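PDB 4FX0: probable transcriptional repressor protein from Mycobacterium tuberculosis, which probably binds DNA through a winged helix-turn-helix domain of the MarR family and acts as a redox-dependent transcription factor. Local coordinates for residues N72-V84 with R94-Q106. Numbering follows the deposited sequence.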
loop_
_atom_site.group_PDB
_atom_site.type_symbol
_atom_site.label_atom_id
_atom_site.label_comp_id
_atom_site.label_asym_id
_atom_site.label_seq_id
_atom_site.Cartn_x
_atom_site.Cartn_y
_atom_site.Cartn_z
ATOM N N ASN B 72 10.032 4.668 10.997
ATOM C CA ASN B 72 10.676 3.381 10.772
ATOM C C ASN B 72 12.190 3.511 10.744
ATOM O O ASN B 72 12.905 2.709 11.339
ATOM C CB ASN B 72 10.174 2.743 9.477
ATOM C CG ASN B 72 8.939 1.894 9.691
ATOM O OD1 ASN B 72 8.868 1.110 10.638
ATOM N ND2 ASN B 72 7.955 2.048 8.814
ATOM N N LEU B 73 12.676 4.533 10.050
ATOM C CA LEU B 73 14.106 4.785 9.995
ATOM C C LEU B 73 14.656 4.963 11.406
ATOM O O LEU B 73 15.784 4.564 11.696
ATOM C CB LEU B 73 14.400 6.024 9.154
ATOM C CG LEU B 73 15.821 6.093 8.598
ATOM C CD1 LEU B 73 16.108 4.864 7.748
ATOM C CD2 LEU B 73 16.016 7.365 7.793
ATOM N N GLU B 74 13.851 5.558 12.281
ATOM C CA GLU B 74 14.249 5.760 13.670
ATOM C C GLU B 74 14.410 4.431 14.398
ATOM O O GLU B 74 15.462 4.158 14.977
ATOM C CB GLU B 74 13.240 6.640 14.409
ATOM C CG GLU B 74 13.808 7.970 14.887
ATOM C CD GLU B 74 15.113 7.814 15.653
ATOM O OE1 GLU B 74 16.164 8.241 15.129
ATOM O OE2 GLU B 74 15.090 7.272 16.779
ATOM N N VAL B 75 13.367 3.608 14.371
ATOM C CA VAL B 75 13.423 2.306 15.026
ATOM C C VAL B 75 14.558 1.472 14.444
ATOM O O VAL B 75 15.134 0.627 15.129
ATOM C CB VAL B 75 12.084 1.536 14.915
ATOM C CG1 VAL B 75 11.689 1.344 13.463
ATOM C CG2 VAL B 75 12.180 0.191 15.626
ATOM N N MET B 76 14.888 1.727 13.182
ATOM C CA MET B 76 15.958 0.997 12.510
ATOM C C MET B 76 17.336 1.442 12.986
ATOM O O MET B 76 18.173 0.610 13.336
ATOM C CB MET B 76 15.848 1.153 10.994
ATOM C CG MET B 76 14.564 0.595 10.411
ATOM S SD MET B 76 14.451 0.872 8.636
ATOM C CE MET B 76 15.636 -0.327 8.043
ATOM N N ARG B 77 17.575 2.751 12.993
ATOM C CA ARG B 77 18.845 3.276 13.481
ATOM C C ARG B 77 18.971 3.004 14.974
ATOM O O ARG B 77 20.072 2.818 15.491
ATOM C CB ARG B 77 18.975 4.778 13.212
ATOM C CG ARG B 77 18.254 5.660 14.220
ATOM C CD ARG B 77 18.960 6.999 14.408
ATOM N NE ARG B 77 19.783 7.026 15.614
ATOM C CZ ARG B 77 19.305 7.219 16.839
ATOM N NH1 ARG B 77 18.003 7.393 17.023
ATOM N NH2 ARG B 77 20.125 7.232 17.882
ATOM N N ARG B 78 17.832 2.981 15.659
ATOM C CA ARG B 78 17.797 2.700 17.086
ATOM C C ARG B 78 18.211 1.256 17.338
ATOM O O ARG B 78 18.654 0.906 18.432
ATOM C CB ARG B 78 16.392 2.950 17.640
ATOM C CG ARG B 78 16.338 3.174 19.142
ATOM C CD ARG B 78 14.921 3.487 19.597
ATOM N NE ARG B 78 14.898 4.155 20.895
ATOM C CZ ARG B 78 14.745 3.531 22.059
ATOM N NH1 ARG B 78 14.597 2.214 22.096
ATOM N NH2 ARG B 78 14.737 4.227 23.188
ATOM N N ASP B 79 18.066 0.421 16.314
ATOM C CA ASP B 79 18.399 -0.993 16.420
ATOM C C ASP B 79 19.760 -1.291 15.797
ATOM O O ASP B 79 20.171 -2.448 15.701
ATOM C CB ASP B 79 17.313 -1.849 15.764
ATOM C CG ASP B 79 17.436 -3.318 16.115
ATOM O OD1 ASP B 79 16.944 -3.714 17.192
ATOM O OD2 ASP B 79 18.025 -4.076 15.316
ATOM N N GLY B 80 20.453 -0.240 15.370
ATOM C CA GLY B 80 21.792 -0.378 14.828
ATOM C C GLY B 80 21.844 -1.052 13.471
ATOM O O GLY B 80 22.849 -1.666 13.113
ATOM N N LEU B 81 20.758 -0.945 12.714
ATOM C CA LEU B 81 20.725 -1.477 11.359
ATOM C C LEU B 81 21.238 -0.427 10.388
ATOM O O LEU B 81 21.900 -0.743 9.398
ATOM C CB LEU B 81 19.303 -1.880 10.978
ATOM C CG LEU B 81 18.605 -2.863 11.916
ATOM C CD1 LEU B 81 17.259 -3.267 11.336
ATOM C CD2 LEU B 81 19.477 -4.085 12.159
ATOM N N VAL B 82 20.925 0.829 10.685
ATOM C CA VAL B 82 21.345 1.945 9.853
ATOM C C VAL B 82 21.981 3.035 10.704
ATOM O O VAL B 82 21.662 3.182 11.884
ATOM C CB VAL B 82 20.160 2.542 9.073
ATOM C CG1 VAL B 82 19.588 1.512 8.113
ATOM C CG2 VAL B 82 19.087 3.035 10.031
ATOM N N ARG B 83 22.887 3.793 10.098
ATOM C CA ARG B 83 23.542 4.896 10.782
ATOM C C ARG B 83 23.178 6.190 10.064
ATOM O O ARG B 83 23.510 6.372 8.892
ATOM C CB ARG B 83 25.057 4.682 10.801
ATOM C CG ARG B 83 25.813 5.552 11.792
ATOM C CD ARG B 83 27.264 5.108 11.923
ATOM N NE ARG B 83 27.920 4.977 10.624
ATOM C CZ ARG B 83 28.131 3.819 10.005
ATOM N NH1 ARG B 83 27.745 2.682 10.567
ATOM N NH2 ARG B 83 28.734 3.798 8.824
ATOM N N VAL B 84 22.480 7.079 10.765
ATOM C CA VAL B 84 21.969 8.298 10.147
ATOM C C VAL B 84 22.540 9.568 10.766
ATOM O O VAL B 84 22.240 9.908 11.911
ATOM C CB VAL B 84 20.431 8.361 10.209
ATOM C CG1 VAL B 84 19.932 9.680 9.637
ATOM C CG2 VAL B 84 19.825 7.185 9.461
ATOM N N ARG B 94 22.372 11.930 5.665
ATOM C CA ARG B 94 23.316 10.868 5.345
ATOM C C ARG B 94 22.920 9.565 6.031
ATOM O O ARG B 94 22.949 9.468 7.259
ATOM C CB ARG B 94 24.729 11.269 5.773
ATOM C CG ARG B 94 25.780 10.210 5.495
ATOM C CD ARG B 94 26.033 10.069 4.004
ATOM N NE ARG B 94 26.764 11.213 3.470
ATOM C CZ ARG B 94 28.086 11.257 3.340
ATOM N NH1 ARG B 94 28.823 10.215 3.700
ATOM N NH2 ARG B 94 28.672 12.339 2.846
ATOM N N ILE B 95 22.553 8.565 5.236
ATOM C CA ILE B 95 22.176 7.263 5.772
ATOM C C ILE B 95 23.159 6.180 5.329
ATOM O O ILE B 95 23.517 6.096 4.152
ATOM C CB ILE B 95 20.744 6.864 5.351
ATOM C CG1 ILE B 95 19.751 7.980 5.688
ATOM C CG2 ILE B 95 20.330 5.567 6.023
ATOM C CD1 ILE B 95 19.289 8.776 4.486
ATOM N N GLU B 96 23.593 5.355 6.279
ATOM C CA GLU B 96 24.550 4.289 5.995
ATOM C C GLU B 96 24.098 2.947 6.557
ATOM O O GLU B 96 23.407 2.888 7.574
ATOM C CB GLU B 96 25.928 4.639 6.562
ATOM C CG GLU B 96 26.674 5.700 5.775
ATOM C CD GLU B 96 28.015 6.048 6.388
ATOM O OE1 GLU B 96 28.121 6.031 7.633
ATOM O OE2 GLU B 96 28.963 6.335 5.627
ATOM N N LEU B 97 24.494 1.870 5.886
ATOM C CA LEU B 97 24.237 0.527 6.386
ATOM C C LEU B 97 25.295 0.125 7.401
ATOM O O LEU B 97 26.494 0.262 7.153
ATOM C CB LEU B 97 24.222 -0.491 5.245
ATOM C CG LEU B 97 22.897 -0.736 4.525
ATOM C CD1 LEU B 97 23.029 -1.940 3.607
ATOM C CD2 LEU B 97 21.778 -0.953 5.529
ATOM N N THR B 98 24.845 -0.365 8.548
ATOM C CA THR B 98 25.752 -0.932 9.532
ATOM C C THR B 98 25.957 -2.405 9.213
ATOM O O THR B 98 25.127 -3.021 8.539
ATOM C CB THR B 98 25.200 -0.796 10.956
ATOM O OG1 THR B 98 23.962 -1.511 11.059
ATOM C CG2 THR B 98 24.966 0.667 11.296
ATOM N N ALA B 99 27.064 -2.962 9.691
ATOM C CA ALA B 99 27.363 -4.374 9.490
ATOM C C ALA B 99 26.172 -5.235 9.896
ATOM O O ALA B 99 25.854 -6.224 9.235
ATOM C CB ALA B 99 28.600 -4.770 10.282
ATOM N N LYS B 100 25.517 -4.847 10.985
ATOM C CA LYS B 100 24.338 -5.555 11.467
ATOM C C LYS B 100 23.196 -5.445 10.463
ATOM O O LYS B 100 22.475 -6.413 10.219
ATOM C CB LYS B 100 23.901 -5.003 12.824
ATOM C CG LYS B 100 22.634 -5.633 13.374
ATOM C CD LYS B 100 22.341 -5.145 14.784
ATOM C CE LYS B 100 21.074 -5.779 15.330
ATOM N NZ LYS B 100 20.841 -5.417 16.754
ATOM N N GLY B 101 23.038 -4.258 9.884
ATOM C CA GLY B 101 22.040 -4.044 8.854
ATOM C C GLY B 101 22.274 -4.971 7.677
ATOM O O GLY B 101 21.356 -5.644 7.209
ATOM N N ARG B 102 23.516 -5.007 7.204
ATOM C CA ARG B 102 23.898 -5.887 6.107
ATOM C C ARG B 102 23.563 -7.335 6.439
ATOM O O ARG B 102 23.087 -8.087 5.586
ATOM C CB ARG B 102 25.391 -5.748 5.819
ATOM C CG ARG B 102 25.716 -5.108 4.484
ATOM C CD ARG B 102 27.182 -4.723 4.412
ATOM N NE ARG B 102 27.393 -3.315 4.735
ATOM C CZ ARG B 102 27.509 -2.354 3.824
ATOM N NH1 ARG B 102 27.437 -2.653 2.534
ATOM N NH2 ARG B 102 27.697 -1.096 4.200
ATOM N N ALA B 103 23.816 -7.719 7.685
ATOM C CA ALA B 103 23.506 -9.066 8.146
ATOM C C ALA B 103 22.011 -9.353 8.033
ATOM O O ALA B 103 21.604 -10.313 7.378
ATOM C CB ALA B 103 23.981 -9.259 9.579
ATOM N N ALA B 104 21.196 -8.516 8.669
ATOM C CA ALA B 104 19.748 -8.692 8.646
ATOM C C ALA B 104 19.218 -8.759 7.216
ATOM O O ALA B 104 18.385 -9.605 6.893
ATOM C CB ALA B 104 19.061 -7.573 9.415
ATOM N N LEU B 105 19.704 -7.864 6.363
ATOM C CA LEU B 105 19.297 -7.858 4.965
ATOM C C LEU B 105 19.670 -9.180 4.301
ATOM O O LEU B 105 18.831 -9.831 3.680
ATOM C CB LEU B 105 19.943 -6.689 4.221
ATOM C CG LEU B 105 19.616 -6.578 2.731
ATOM C CD1 LEU B 105 18.112 -6.518 2.514
ATOM C CD2 LEU B 105 20.298 -5.364 2.121
ATOM N N GLN B 106 20.932 -9.569 4.446
ATOM C CA GLN B 106 21.425 -10.822 3.883
ATOM C C GLN B 106 20.551 -11.989 4.327
ATOM O O GLN B 106 20.220 -12.871 3.534
ATOM C CB GLN B 106 22.875 -11.058 4.310
ATOM C CG GLN B 106 23.578 -12.182 3.564
ATOM C CD GLN B 106 24.974 -12.450 4.097
ATOM O OE1 GLN B 106 25.195 -13.420 4.823
ATOM N NE2 GLN B 106 25.923 -11.590 3.740
#
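R83 and E96 pair across the antiparallel hairpin that forms the wing of this winged helix-turn-helix fold, and T98 ties the foot of the hairpin to the turn leaving helix 66-78. The example illustrates how one threonine can serve two elements at once, its hydroxyl capping a helix while its backbone N holds L81 O of a neighbouring turn. R83 and E96 are a hydrogen-bonded pair: R83 N donates to E96 O at 2.7 Å, and E96 N returns a bond to R83 O. On the same face their side chains form a salt bridge, R83 NH2 lying 2.6 Å from E96 OE1. A bend at chi3 (51°) folds the R83 guanidinium back over E96 CB, where it meets the carboxylate from above its plane, the two planes 73° apart. The other oxygen, E96 OE2, is taken by G50 N, so the carboxylate also links the hairpin to the residues just before strand 51-53. V82, V84, I95 and L97 line the other face; V84 CG2 packs alongside I95 CG2 at 3.8 Å, while L73 CD2 of helix 66-78 meets I95 CG1 on this same apolar face.

At the foot, T98 N donates to L81 O at 3.1 Å. T98 is the N-cap of helix 99-119: with chi1 at 61°, its OG1 accepts from G101 N at 3.1 Å. G80 closes helix 66-78 in a Schellman motif. Beyond it, the extended K100 chain runs past L81 CD2 to D79, where NZ makes a weak salt bridge with OD2 at 3.4 Å. The chemistry thus implies a junction held by the T98 N bond to L81 O, the T98 cap on G101 N and the R83-E96 pair with its salt bridge, to which the long K100-D79 contact probably adds little.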